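Local coordinates for protein Xaa-Pro dipeptidase (Pyrococcus horikoshii, PDB 1WY2) that probably splits dipeptides that carry proline at the C-terminal position, as a homodimeric two-metal peptidase of the M24B family, at residues 262-270 with 279-287. Numbering follows the deposited sequence. Where two conformers were deposited one is given.
Sequences KELDSIARN and EYFNHSLGH. With ZN (zinc ion), chain E.
In the M24 metallopeptidase domain, the loop that leads into the metal-binding strand 286-288 is held against helix 261-274 by a stacked arginine, Arg-269 reaching across to Phe-281, His-283 and, through Asp-265, Leu-285. The guanidinium lies nearly flat on one face of the Phe-281 ring, planes 13° apart, with Arg-269 CZ 4.0 Å from the ring centroid, a cation-pi stack. Phe-281 CG stands anti to its own N (chi1 175°), and this rotation sets the ring face against the guanidinium. The edge of the guanidinium carries the hydrogen bonds. Arg-269 NE meets Asp-265 OD1 at 2.7 Å and NH2 meets OD2 at 2.9 Å, a side-on, two-nitrogen salt bridge between residues one helical turn apart, both carboxylate oxygens offering their syn lone pairs. Arg-269 NH2 also gives a nearly straight bond (174°) to His-283 O at 2.8 Å, and its NH1 a weak one to Phe-281 O. Asp-265 OD2 takes a second donor, Leu-285 N at 3.1 Å, almost along its C-O axis, while Gln-301 bonds to OD1. Beside this polar cluster, Leu-285 points its methyls at the helix: CD1 touches Ala-268 CB at 3.6 Å, and CD2 packs against Leu-264 CG. Leu-285 and Gly-286 form a classic beta bulge opposite Val-299, and the strand then presents His-287, whose NE2 binds zinc at 2.1 Å alongside Asp-223, Glu-316 and Glu-330. A leucine in place of Arg-269 would probably leave the Asp-265 carboxylate without its cationic mate and the carbonyl of His-283 without this donor. Bonds in the plane and a ring on one face together fix the guanidinium's rotation, and the neighbouring carboxylate probably stabilises its positive charge.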
loop_
_atom_site.group_PDB
_atom_site.type_symbol
_atom_site.label_atom_id
_atom_site.label_comp_id
_atom_site.label_asym_id
_atom_site.label_seq_id
_atom_site.Cartn_x
_atom_site.Cartn_y
_atom_site.Cartn_z
ATOM N N LYS A 262 -20.499 4.971 18.345
ATOM C CA LYS A 262 -21.573 5.785 17.791
ATOM C C LYS A 262 -21.915 6.958 18.709
ATOM O O LYS A 262 -22.122 8.073 18.238
ATOM C CB LYS A 262 -22.821 4.929 17.559
ATOM C CG LYS A 262 -24.007 5.706 17.017
ATOM C CD LYS A 262 -25.213 4.806 16.792
ATOM C CE LYS A 262 -26.382 5.603 16.237
ATOM N NZ LYS A 262 -27.560 4.743 15.925
ATOM N N GLU A 263 -21.974 6.709 20.015
ATOM C CA GLU A 263 -22.282 7.773 20.967
ATOM C C GLU A 263 -21.178 8.826 20.963
ATOM O O GLU A 263 -21.449 10.016 21.105
ATOM C CB GLU A 263 -22.449 7.203 22.382
ATOM C CG GLU A 263 -23.629 6.246 22.519
ATOM C CD GLU A 263 -23.757 5.652 23.912
ATOM O OE1 GLU A 263 -22.721 5.289 24.508
ATOM O OE2 GLU A 263 -24.900 5.533 24.403
ATOM N N LEU A 264 -19.933 8.390 20.795
ATOM C CA LEU A 264 -18.811 9.325 20.763
ATOM C C LEU A 264 -18.858 10.149 19.474
ATOM O O LEU A 264 -18.629 11.362 19.493
ATOM C CB LEU A 264 -17.481 8.570 20.868
ATOM C CG LEU A 264 -16.204 9.416 20.885
ATOM C CD1 LEU A 264 -16.300 10.486 21.964
ATOM C CD2 LEU A 264 -15.002 8.515 21.133
ATOM N N ASP A 265 -19.158 9.498 18.354
ATOM C CA ASP A 265 -19.254 10.208 17.082
ATOM C C ASP A 265 -20.343 11.276 17.202
ATOM O O ASP A 265 -20.181 12.400 16.720
ATOM C CB ASP A 265 -19.579 9.226 15.944
ATOM C CG ASP A 265 -19.859 9.921 14.619
ATOM O OD1 ASP A 265 -20.981 10.447 14.441
ATOM O OD2 ASP A 265 -18.959 9.941 13.750
ATOM N N SER A 266 -21.438 10.930 17.872
ATOM C CA SER A 266 -22.556 11.853 18.052
ATOM C C SER A 266 -22.203 13.108 18.844
ATOM O O SER A 266 -22.770 14.175 18.607
ATOM C CB SER A 266 -23.729 11.139 18.728
ATOM O OG SER A 266 -24.264 10.133 17.884
ATOM N N ILE A 267 -21.274 12.989 19.788
ATOM C CA ILE A 267 -20.878 14.146 20.585
ATOM C C ILE A 267 -20.341 15.249 19.677
ATOM O O ILE A 267 -20.747 16.409 19.773
ATOM C CB ILE A 267 -19.787 13.779 21.620
ATOM C CG1 ILE A 267 -20.357 12.822 22.672
ATOM C CG2 ILE A 267 -19.251 15.044 22.279
ATOM C CD1 ILE A 267 -21.488 13.398 23.489
ATOM N N ALA A 268 -19.424 14.880 18.789
ATOM C CA ALA A 268 -18.837 15.839 17.868
ATOM C C ALA A 268 -19.811 16.235 16.763
ATOM O O ALA A 268 -19.921 17.411 16.411
ATOM C CB ALA A 268 -17.568 15.257 17.254
ATOM N N ARG A 269 -20.524 15.249 16.226
ATOM C CA ARG A 269 -21.455 15.500 15.133
ATOM C C ARG A 269 -22.614 16.407 15.529
ATOM O O ARG A 269 -23.015 17.270 14.750
ATOM C CB ARG A 269 -21.989 14.177 14.575
ATOM C CG ARG A 269 -22.639 14.303 13.197
ATOM C CD ARG A 269 -22.842 12.934 12.565
ATOM N NE ARG A 269 -21.577 12.206 12.460
ATOM C CZ ARG A 269 -20.668 12.404 11.508
ATOM N NH1 ARG A 269 -20.876 13.304 10.556
ATOM N NH2 ARG A 269 -19.534 11.713 11.525
ATOM N N ASN A 270 -23.146 16.223 16.735
ATOM C CA ASN A 270 -24.257 17.055 17.192
ATOM C C ASN A 270 -23.836 18.513 17.365
ATOM O O ASN A 270 -24.618 19.425 17.096
ATOM C CB ASN A 270 -24.838 16.517 18.507
ATOM C CG ASN A 270 -25.592 15.209 18.322
ATOM O OD1 ASN A 270 -26.079 14.907 17.231
ATOM N ND2 ASN A 270 -25.706 14.435 19.394
ATOM N N GLU A 279 -24.011 18.956 7.198
ATOM C CA GLU A 279 -23.838 18.429 5.850
ATOM C C GLU A 279 -22.381 18.493 5.389
ATOM O O GLU A 279 -21.981 17.775 4.464
ATOM C CB GLU A 279 -24.724 19.223 4.881
ATOM C CG GLU A 279 -24.502 18.922 3.406
ATOM C CD GLU A 279 -25.231 19.902 2.495
ATOM O OE1 GLU A 279 -25.097 19.781 1.258
ATOM O OE2 GLU A 279 -25.936 20.795 3.015
ATOM N N TYR A 280 -21.586 19.336 6.045
ATOM C CA TYR A 280 -20.190 19.511 5.664
ATOM C C TYR A 280 -19.161 18.724 6.479
ATOM O O TYR A 280 -17.958 18.847 6.252
ATOM C CB TYR A 280 -19.871 21.012 5.649
ATOM C CG TYR A 280 -20.748 21.760 4.658
ATOM C CD1 TYR A 280 -20.626 21.535 3.287
ATOM C CD2 TYR A 280 -21.742 22.640 5.091
ATOM C CE1 TYR A 280 -21.475 22.160 2.370
ATOM C CE2 TYR A 280 -22.599 23.272 4.179
ATOM C CZ TYR A 280 -22.457 23.023 2.822
ATOM O OH TYR A 280 -23.302 23.623 1.914
ATOM N N PHE A 281 -19.642 17.921 7.426
ATOM C CA PHE A 281 -18.798 17.046 8.246
ATOM C C PHE A 281 -19.149 15.710 7.592
ATOM O O PHE A 281 -19.971 14.950 8.101
ATOM C CB PHE A 281 -19.260 17.101 9.713
ATOM C CG PHE A 281 -18.540 16.138 10.638
ATOM C CD1 PHE A 281 -17.366 15.496 10.251
ATOM C CD2 PHE A 281 -19.052 15.883 11.909
ATOM C CE1 PHE A 281 -16.713 14.612 11.122
ATOM C CE2 PHE A 281 -18.411 15.003 12.788
ATOM C CZ PHE A 281 -17.237 14.366 12.390
ATOM N N ASN A 282 -18.526 15.450 6.442
ATOM C CA ASN A 282 -18.822 14.265 5.636
ATOM C C ASN A 282 -18.040 12.970 5.830
ATOM O O ASN A 282 -17.879 12.195 4.886
ATOM C CB ASN A 282 -18.763 14.643 4.156
ATOM C CG ASN A 282 -17.453 15.303 3.781
ATOM O OD1 ASN A 282 -16.440 15.121 4.453
ATOM N ND2 ASN A 282 -17.462 16.063 2.692
ATOM N N HIS A 283 -17.553 12.726 7.037
ATOM C CA HIS A 283 -16.840 11.488 7.312
ATOM C C HIS A 283 -17.005 11.139 8.780
ATOM O O HIS A 283 -17.540 11.932 9.549
ATOM C CB HIS A 283 -15.352 11.593 6.924
ATOM C CG HIS A 283 -14.604 12.698 7.606
ATOM N ND1 HIS A 283 -14.285 12.670 8.947
ATOM C CD2 HIS A 283 -14.070 13.842 7.116
ATOM C CE1 HIS A 283 -13.585 13.749 9.254
ATOM N NE2 HIS A 283 -13.441 14.477 8.160
ATOM N N SER A 284 -16.571 9.943 9.158
ATOM C CA SER A 284 -16.678 9.492 10.538
ATOM C C SER A 284 -15.775 10.318 11.445
ATOM O O SER A 284 -14.836 10.964 10.981
ATOM C CB SER A 284 -16.287 8.017 10.634
ATOM O OG SER A 284 -14.961 7.816 10.184
ATOM N N LEU A 285 -16.056 10.291 12.743
ATOM C CA LEU A 285 -15.256 11.043 13.698
ATOM C C LEU A 285 -13.839 10.496 13.824
ATOM O O LEU A 285 -12.905 11.244 14.094
ATOM C CB LEU A 285 -15.920 11.028 15.077
ATOM C CG LEU A 285 -15.143 11.755 16.179
ATOM C CD1 LEU A 285 -15.000 13.232 15.817
ATOM C CD2 LEU A 285 -15.872 11.595 17.509
ATOM N N GLY A 286 -13.674 9.191 13.633
ATOM C CA GLY A 286 -12.345 8.625 13.763
ATOM C C GLY A 286 -12.227 7.151 13.456
ATOM O O GLY A 286 -13.183 6.510 13.018
ATOM N N HIS A 287 -11.040 6.612 13.708
ATOM C CA HIS A 287 -10.753 5.211 13.431
ATOM C C HIS A 287 -9.682 4.701 14.383
ATOM O O HIS A 287 -8.905 5.481 14.937
ATOM C CB HIS A 287 -10.249 5.079 11.987
ATOM C CG HIS A 287 -9.083 5.970 11.672
ATOM N ND1 HIS A 287 -7.780 5.631 11.972
ATOM C CD2 HIS A 287 -9.034 7.218 11.148
ATOM C CE1 HIS A 287 -6.980 6.633 11.650
ATOM N NE2 HIS A 287 -7.717 7.610 11.150
HETATM ZN ZN ZN E . -7.077 9.576 10.834
#